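Side-chain contacts in tyrosyl-DNA phosphodiesterase 2 (Danio rerio, PDB 4F1H), which belongs to the DNase I-like endonuclease/exonuclease/phosphatase family and is captured here with bound DNA and a magnesium ion: residues 84-89 against 95-100; 115-120 against 125-130. One frame throughout, in Å; residues are numbered along the deposited sequence. Where two conformers were deposited one is given.

Contact 1. Residues 84-89 against 95-100; sequences SEIICF and MRNLLI
Phe89 lays one face of its ring over the backbone of residues 97 and 98, with Asn97 CA 3.6 Å above the ring plane and Leu98 N also over that face, both nearer the ring's margin than its centre. A chi1 of -75°, which sets CG beside the Phe89 backbone N, turns the ring back across the opposing chain. There its far corner, CZ, lies 4.0 Å from Leu98 CB, while Val133 of helix 124-140 also packs against the Phe89 side chain.

Behind the ring the strands pair antiparallel. Glu85 and Ile87 exchange paired N-H...O bonds with Ile100 and Leu98, the shortest being Ile87 N to Leu98 O at 2.8 Å. On the face shared with Leu98, Ile87 CG1 meets the Ile100 CD1 tip at 3.8 Å, and the stem of Glu85 runs alongside Ile100.

The other face carries Ile86, whose two branches divide the work: CG1 touches Leu99 CD1 at 3.8 Å, whereas CG2 lies 3.6 Å from Asn97 ND2. That amide nitrogen finds its polar partner in Gly63 O. Near the turn a water bridges the chains, accepting from Phe89 N and donating to Arg96 O.

Strands 80-88 and 97-105 thus form an antiparallel beta hairpin, and 97-105 pairs onward with 108-114 in one of the two sheets of the DNase I-like fold.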
loop_
_atom_site.group_PDB
_atom_site.type_symbol
_atom_site.label_atom_id
_atom_site.label_comp_id
_atom_site.label_asym_id
_atom_site.label_seq_id
_atom_site.Cartn_x
_atom_site.Cartn_y
_atom_site.Cartn_z
ATOM N N SER B 84 -4.484 -10.442 -28.624
ATOM C CA SER B 84 -3.751 -10.629 -27.377
ATOM C C SER B 84 -2.435 -9.926 -27.506
ATOM O O SER B 84 -1.991 -9.590 -28.631
ATOM C CB SER B 84 -3.518 -12.106 -27.032
ATOM O OG SER B 84 -2.666 -12.800 -27.935
ATOM N N GLU B 85 -1.806 -9.639 -26.368
ATOM C CA GLU B 85 -0.446 -9.104 -26.407
ATOM C C GLU B 85 0.237 -9.362 -25.087
ATOM O O GLU B 85 -0.413 -9.684 -24.076
ATOM C CB GLU B 85 -0.418 -7.606 -26.685
ATOM C CG GLU B 85 -1.023 -6.778 -25.586
ATOM C CD GLU B 85 -1.126 -5.331 -26.009
ATOM O OE1 GLU B 85 -2.266 -4.832 -26.154
ATOM O OE2 GLU B 85 -0.066 -4.713 -26.240
ATOM N N ILE B 86 1.564 -9.271 -25.115
ATOM C CA ILE B 86 2.349 -9.448 -23.899
ATOM C C ILE B 86 3.140 -8.198 -23.669
ATOM O O ILE B 86 3.862 -7.726 -24.575
ATOM C CB ILE B 86 3.289 -10.654 -24.016
ATOM C CG1 ILE B 86 2.440 -11.953 -24.015
ATOM C CG2 ILE B 86 4.288 -10.630 -22.859
ATOM C CD1 ILE B 86 3.207 -13.259 -24.236
ATOM N N ILE B 87 3.012 -7.637 -22.471
ATOM C CA ILE B 87 3.792 -6.434 -22.136
ATOM C C ILE B 87 4.956 -6.953 -21.291
ATOM O O ILE B 87 4.747 -7.649 -20.302
ATOM C CB ILE B 87 2.975 -5.431 -21.284
ATOM C CG1 ILE B 87 1.629 -5.036 -21.947
ATOM C CG2 ILE B 87 3.814 -4.180 -20.971
ATOM C CD1 ILE B 87 1.766 -4.430 -23.310
ATOM N N CYS B 88 6.178 -6.641 -21.716
ATOM C CA CYS B 88 7.401 -7.031 -21.021
ATOM C C CYS B 88 7.599 -6.174 -19.763
ATOM O O CYS B 88 7.199 -5.002 -19.735
ATOM C CB CYS B 88 8.567 -6.860 -22.013
ATOM S SG CYS B 88 10.215 -6.716 -21.294
ATOM N N PHE B 89 8.162 -6.762 -18.699
ATOM C CA PHE B 89 8.527 -6.008 -17.487
ATOM C C PHE B 89 10.057 -5.875 -17.589
ATOM O O PHE B 89 10.774 -6.842 -17.384
ATOM C CB PHE B 89 8.204 -6.851 -16.227
ATOM C CG PHE B 89 6.755 -6.936 -15.860
ATOM C CD1 PHE B 89 5.835 -5.984 -16.271
ATOM C CD2 PHE B 89 6.311 -8.025 -15.091
ATOM C CE1 PHE B 89 4.472 -6.082 -15.912
ATOM C CE2 PHE B 89 4.976 -8.139 -14.693
ATOM C CZ PHE B 89 4.036 -7.174 -15.123
ATOM N N MET B 95 11.531 -13.502 -15.406
ATOM C CA MET B 95 10.785 -13.654 -16.679
ATOM C C MET B 95 9.291 -13.339 -16.569
ATOM O O MET B 95 8.475 -13.811 -17.382
ATOM C CB MET B 95 11.053 -15.020 -17.324
ATOM C CG MET B 95 12.499 -15.202 -17.748
ATOM S SD MET B 95 12.798 -14.112 -19.174
ATOM C CE MET B 95 14.590 -14.171 -19.332
ATOM N N ARG B 96 8.946 -12.455 -15.631
ATOM C CA ARG B 96 7.550 -12.088 -15.454
ATOM C C ARG B 96 7.111 -11.081 -16.521
ATOM O O ARG B 96 7.934 -10.319 -17.103
ATOM C CB ARG B 96 7.325 -11.533 -14.044
ATOM C CG ARG B 96 7.899 -12.473 -12.956
ATOM C CD ARG B 96 7.372 -13.923 -13.098
ATOM N NE ARG B 96 8.018 -14.849 -12.149
ATOM C CZ ARG B 96 7.740 -14.909 -10.843
ATOM N NH1 ARG B 96 6.859 -14.093 -10.316
ATOM N NH2 ARG B 96 8.384 -15.769 -10.062
ATOM N N ASN B 97 5.809 -11.093 -16.802
ATOM C CA ASN B 97 5.282 -10.215 -17.825
ATOM C C ASN B 97 3.791 -10.009 -17.600
ATOM O O ASN B 97 3.203 -10.513 -16.615
ATOM C CB ASN B 97 5.588 -10.743 -19.243
ATOM C CG ASN B 97 5.108 -12.172 -19.491
ATOM O OD1 ASN B 97 4.156 -12.687 -18.827
ATOM N ND2 ASN B 97 5.779 -12.854 -20.432
ATOM N N LEU B 98 3.168 -9.257 -18.493
ATOM C CA LEU B 98 1.725 -9.028 -18.388
ATOM C C LEU B 98 1.077 -9.576 -19.649
ATOM O O LEU B 98 1.374 -9.108 -20.733
ATOM C CB LEU B 98 1.485 -7.515 -18.245
ATOM C CG LEU B 98 0.047 -7.051 -18.163
ATOM C CD1 LEU B 98 -0.704 -7.732 -16.989
ATOM C CD2 LEU B 98 -0.000 -5.535 -18.005
ATOM N N LEU B 99 0.209 -10.585 -19.511
ATOM C CA LEU B 99 -0.452 -11.216 -20.667
ATOM C C LEU B 99 -1.874 -10.672 -20.750
ATOM O O LEU B 99 -2.616 -10.713 -19.758
ATOM C CB LEU B 99 -0.462 -12.741 -20.458
ATOM C CG LEU B 99 -1.300 -13.620 -21.407
ATOM C CD1 LEU B 99 -0.891 -13.474 -22.900
ATOM C CD2 LEU B 99 -1.210 -15.096 -20.925
ATOM N N ILE B 100 -2.259 -10.135 -21.910
ATOM C CA ILE B 100 -3.548 -9.455 -22.065
ATOM C C ILE B 100 -4.266 -10.130 -23.218
ATOM O O ILE B 100 -3.671 -10.344 -24.262
ATOM C CB ILE B 100 -3.309 -7.974 -22.431
ATOM C CG1 ILE B 100 -2.667 -7.239 -21.242
ATOM C CG2 ILE B 100 -4.638 -7.293 -22.855
ATOM C CD1 ILE B 100 -2.065 -5.885 -21.567
HETATM O O HOH W 1 9.111 -9.535 -19.374
#

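Contact 2. Residues 115-120 against 125-130. With nucleotides of chain A.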
loop_
_atom_site.group_PDB
_atom_site.type_symbol
_atom_site.label_atom_id
_atom_site.label_comp_id
_atom_site.label_asym_id
_atom_site.label_seq_id
_atom_site.Cartn_x
_atom_site.Cartn_y
_atom_site.Cartn_z
ATOM N N SER B 115 -0.795 -11.808 -14.583
ATOM C CA SER B 115 0.632 -11.745 -14.365
ATOM C C SER B 115 0.936 -12.536 -13.100
ATOM O O SER B 115 0.043 -12.824 -12.268
ATOM C CB SER B 115 1.084 -10.284 -14.231
ATOM O OG SER B 115 2.509 -10.215 -14.155
ATOM N N HIS B 116 2.191 -12.934 -12.974
ATOM C CA HIS B 116 2.709 -13.517 -11.751
ATOM C C HIS B 116 3.767 -12.499 -11.342
ATOM O O HIS B 116 4.888 -12.499 -11.908
ATOM C CB HIS B 116 3.318 -14.870 -12.115
ATOM C CG HIS B 116 3.913 -15.620 -10.970
ATOM N ND1 HIS B 116 4.662 -16.760 -11.162
ATOM C CD2 HIS B 116 3.806 -15.454 -9.630
ATOM C CE1 HIS B 116 5.032 -17.249 -9.990
ATOM N NE2 HIS B 116 4.534 -16.473 -9.041
ATOM N N LEU B 117 3.433 -11.574 -10.435
ATOM C CA LEU B 117 4.386 -10.500 -10.130
ATOM C C LEU B 117 5.567 -11.077 -9.351
ATOM O O LEU B 117 5.471 -12.119 -8.692
ATOM C CB LEU B 117 3.762 -9.375 -9.273
ATOM C CG LEU B 117 2.561 -8.639 -9.888
ATOM C CD1 LEU B 117 2.170 -7.391 -9.041
ATOM C CD2 LEU B 117 2.799 -8.207 -11.336
ATOM N N GLU B 118 6.704 -10.393 -9.484
ATOM C CA GLU B 118 7.995 -10.875 -8.953
ATOM C C GLU B 118 7.823 -11.486 -7.550
ATOM O O GLU B 118 7.188 -10.870 -6.662
ATOM C CB GLU B 118 8.938 -9.675 -8.851
ATOM C CG GLU B 118 10.428 -10.046 -8.938
ATOM C CD GLU B 118 10.892 -10.196 -10.371
ATOM O OE1 GLU B 118 10.023 -10.270 -11.306
ATOM O OE2 GLU B 118 12.136 -10.222 -10.595
ATOM N N SER B 119 8.379 -12.678 -7.372
ATOM C CA SER B 119 8.192 -13.480 -6.152
ATOM C C SER B 119 9.237 -13.120 -5.085
ATOM O O SER B 119 10.327 -12.595 -5.395
ATOM C CB SER B 119 8.335 -14.970 -6.463
ATOM O OG SER B 119 7.358 -15.391 -7.433
ATOM N N CYS B 120 8.867 -13.413 -3.836
ATOM C CA CYS B 120 9.703 -13.318 -2.625
ATOM C C CYS B 120 9.517 -12.023 -1.852
ATOM O O CYS B 120 9.412 -10.925 -2.413
ATOM C CB CYS B 120 11.219 -13.566 -2.885
ATOM S SG CYS B 120 11.616 -15.105 -3.771
ATOM N N GLN B 125 10.575 -4.093 -4.202
ATOM C CA GLN B 125 10.910 -3.019 -5.136
ATOM C C GLN B 125 10.494 -3.369 -6.578
ATOM O O GLN B 125 9.760 -2.588 -7.227
ATOM C CB GLN B 125 12.408 -2.678 -5.096
ATOM C CG GLN B 125 12.802 -1.681 -6.171
ATOM C CD GLN B 125 14.222 -1.138 -6.004
ATOM O OE1 GLN B 125 15.078 -1.765 -5.374
ATOM N NE2 GLN B 125 14.469 0.037 -6.569
ATOM N N GLU B 126 10.913 -4.530 -7.070
ATOM C CA GLU B 126 10.579 -4.870 -8.460
ATOM C C GLU B 126 9.086 -5.199 -8.553
ATOM O O GLU B 126 8.415 -4.824 -9.505
ATOM C CB GLU B 126 11.456 -6.018 -8.955
ATOM C CG GLU B 126 11.128 -6.604 -10.328
ATOM C CD GLU B 126 11.226 -5.615 -11.481
ATOM O OE1 GLU B 126 11.928 -4.540 -11.366
ATOM O OE2 GLU B 126 10.582 -5.907 -12.527
ATOM N N ARG B 127 8.555 -5.888 -7.548
ATOM C CA ARG B 127 7.120 -6.202 -7.568
ATOM C C ARG B 127 6.270 -4.940 -7.659
ATOM O O ARG B 127 5.287 -4.897 -8.398
ATOM C CB ARG B 127 6.748 -7.058 -6.333
ATOM C CG ARG B 127 5.275 -7.270 -6.105
ATOM C CD ARG B 127 5.094 -8.408 -5.148
ATOM N NE ARG B 127 5.677 -8.135 -3.821
ATOM C CZ ARG B 127 6.744 -8.773 -3.320
ATOM N NH1 ARG B 127 7.374 -9.722 -4.019
ATOM N NH2 ARG B 127 7.165 -8.490 -2.078
ATOM N N THR B 128 6.616 -3.890 -6.918
ATOM C CA THR B 128 5.766 -2.705 -6.986
ATOM C C THR B 128 5.974 -1.931 -8.307
ATOM O O THR B 128 5.027 -1.338 -8.821
ATOM C CB THR B 128 5.897 -1.820 -5.735
ATOM O OG1 THR B 128 7.282 -1.510 -5.531
ATOM C CG2 THR B 128 5.354 -2.553 -4.512
ATOM N N LYS B 129 7.175 -1.965 -8.886
ATOM C CA LYS B 129 7.321 -1.386 -10.243
ATOM C C LYS B 129 6.405 -2.089 -11.248
ATOM O O LYS B 129 5.784 -1.446 -12.107
ATOM C CB LYS B 129 8.756 -1.486 -10.743
ATOM C CG LYS B 129 9.751 -0.710 -9.904
ATOM C CD LYS B 129 11.144 -0.858 -10.519
ATOM C CE LYS B 129 12.206 -0.258 -9.604
ATOM N NZ LYS B 129 13.553 -0.280 -10.247
ATOM N N GLN B 130 6.301 -3.412 -11.124
ATOM C CA GLN B 130 5.393 -4.177 -11.991
ATOM C C GLN B 130 3.950 -3.847 -11.683
ATOM O O GLN B 130 3.146 -3.684 -12.588
ATOM C CB GLN B 130 5.669 -5.693 -11.836
ATOM C CG GLN B 130 7.063 -6.094 -12.270
ATOM C CD GLN B 130 7.380 -7.535 -11.911
ATOM O OE1 GLN B 130 6.523 -8.223 -11.351
ATOM N NE2 GLN B 130 8.602 -7.982 -12.191
ATOM O OP3 DT A 1 5.347 -16.789 -6.375
ATOM P P DT A 1 4.652 -17.501 -5.257
ATOM O OP1 DT A 1 4.092 -18.805 -5.575
ATOM O OP2 DT A 1 3.482 -16.713 -4.730
ATOM O "O5'" DT A 1 5.696 -17.560 -4.067
ATOM C "C5'" DT A 1 5.407 -18.451 -2.976
ATOM C "C4'" DT A 1 6.580 -18.352 -2.023
ATOM O "O4'" DT A 1 7.669 -19.093 -2.640
ATOM C "C3'" DT A 1 7.099 -16.936 -1.744
ATOM O "O3'" DT A 1 7.643 -16.898 -0.411
ATOM C "C2'" DT A 1 8.225 -16.769 -2.760
ATOM C "C1'" DT A 1 8.786 -18.191 -2.794
ATOM N N1 DT A 1 9.543 -18.512 -4.039
ATOM C C2 DT A 1 10.884 -18.821 -3.919
ATOM O O2 DT A 1 11.486 -18.826 -2.834
ATOM N N3 DT A 1 11.502 -19.095 -5.111
ATOM C C4 DT A 1 10.942 -19.113 -6.384
ATOM O O4 DT A 1 11.613 -19.393 -7.395
ATOM C C5 DT A 1 9.528 -18.780 -6.417
ATOM C C7 DT A 1 8.797 -18.717 -7.723
ATOM C C6 DT A 1 8.891 -18.502 -5.270
ATOM P P DG A 2 7.877 -15.509 0.329
ATOM O OP1 DG A 2 6.828 -14.549 -0.110
ATOM O OP2 DG A 2 9.339 -15.138 0.251
ATOM O "O5'" DG A 2 7.692 -15.887 1.873
ATOM C "C5'" DG A 2 6.429 -16.413 2.266
ATOM C "C4'" DG A 2 6.209 -15.969 3.698
ATOM O "O4'" DG A 2 7.064 -16.772 4.567
ATOM C "C3'" DG A 2 6.496 -14.510 4.020
ATOM O "O3'" DG A 2 5.340 -14.088 4.751
ATOM C "C2'" DG A 2 7.732 -14.574 4.923
ATOM C "C1'" DG A 2 7.533 -15.928 5.596
ATOM N N9 DG A 2 8.747 -16.565 6.091
ATOM C C8 DG A 2 9.889 -16.936 5.374
ATOM N N7 DG A 2 10.808 -17.517 6.141
ATOM C C5 DG A 2 10.213 -17.510 7.430
ATOM C C6 DG A 2 10.703 -17.976 8.685
ATOM O O6 DG A 2 11.783 -18.522 8.903
ATOM N N1 DG A 2 9.801 -17.786 9.734
ATOM C C2 DG A 2 8.550 -17.218 9.573
ATOM N N2 DG A 2 7.784 -17.093 10.673
ATOM N N3 DG A 2 8.090 -16.750 8.414
ATOM C C4 DG A 2 8.957 -16.954 7.392
#
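The nearest CA atoms of the two segments, those of Glu118 and Arg127, are 5.0 Å apart, where the irregular loop 115-120 passes the early turns of helix 124-140. From the helix, Gln130 reaches across with a straight chain and uses both ends of its amide. OE1 accepts from Glu118 N at 2.9 Å, and NE2 donates to Glu118 OE1 at 2.8 Å; the oxygen lies near the amide plane of Gln130, but NE2 approaches it from above the carboxylate plane. NE2 also donates to Glu126 OE2 at 2.9 Å, on the anti lone pair. Leu117 and Gln130 run past one another head to tail, Leu117 CD2 packing against Gln130 CB.

Arg127 bends at chi3 (63°), which swings its guanidinium back to the loop. NH1 donates to both Glu118 O and Cys120 O, each at 2.9 Å, and both oxygens lie in the guanidinium plane, though NH1 stands above the Cys120 carbonyl plane; NH2 adds a weak bond to Cys120 O. Arg127 NE forms a salt bridge with Glu159.

The loop's other side faces DNA: His116 NE2 donates at 2.8 Å to OP3 of DT1 of chain A, in the ring plane, and Ser119 OG donates to the same oxygen at 2.7 Å.

With Glu118 OE1 and Glu126 OE2 only 4.6 Å apart, Gln130 NE2 probably eases the repulsion between two buried carboxylates, helped by Thr92 and Thr91. Amide and guanidinium bonds thus tie the loop to the helix on one side, while His116 and Ser119 bind one phosphate oxygen on the other.

Overall arrangement
Contacts 1 and 2 follow one another along the chain, and their centres lie 13 Å apart. They are joined directly: Asn97 O is 2.6 Å from Ser115 OG, a probable hydrogen bond, and Arg96 reaches from the hairpin into the loop, where NH1 bonds His116 O and NH2 lies 2.8 Å from Ser119 OG. Arg96 is thus a second-shell partner of the serine that holds the DNA phosphate. The hairpin turn is tied in as well, since Gln93 N bonds Glu118 OE2. Both contacts border the nucleic-acid site, contact 2 through that phosphate and contact 1 through Arg96, which packs on a thymine base. The side chains of Ser119 and Arg96 lie about 5 Å and about 7 Å from the magnesium ion.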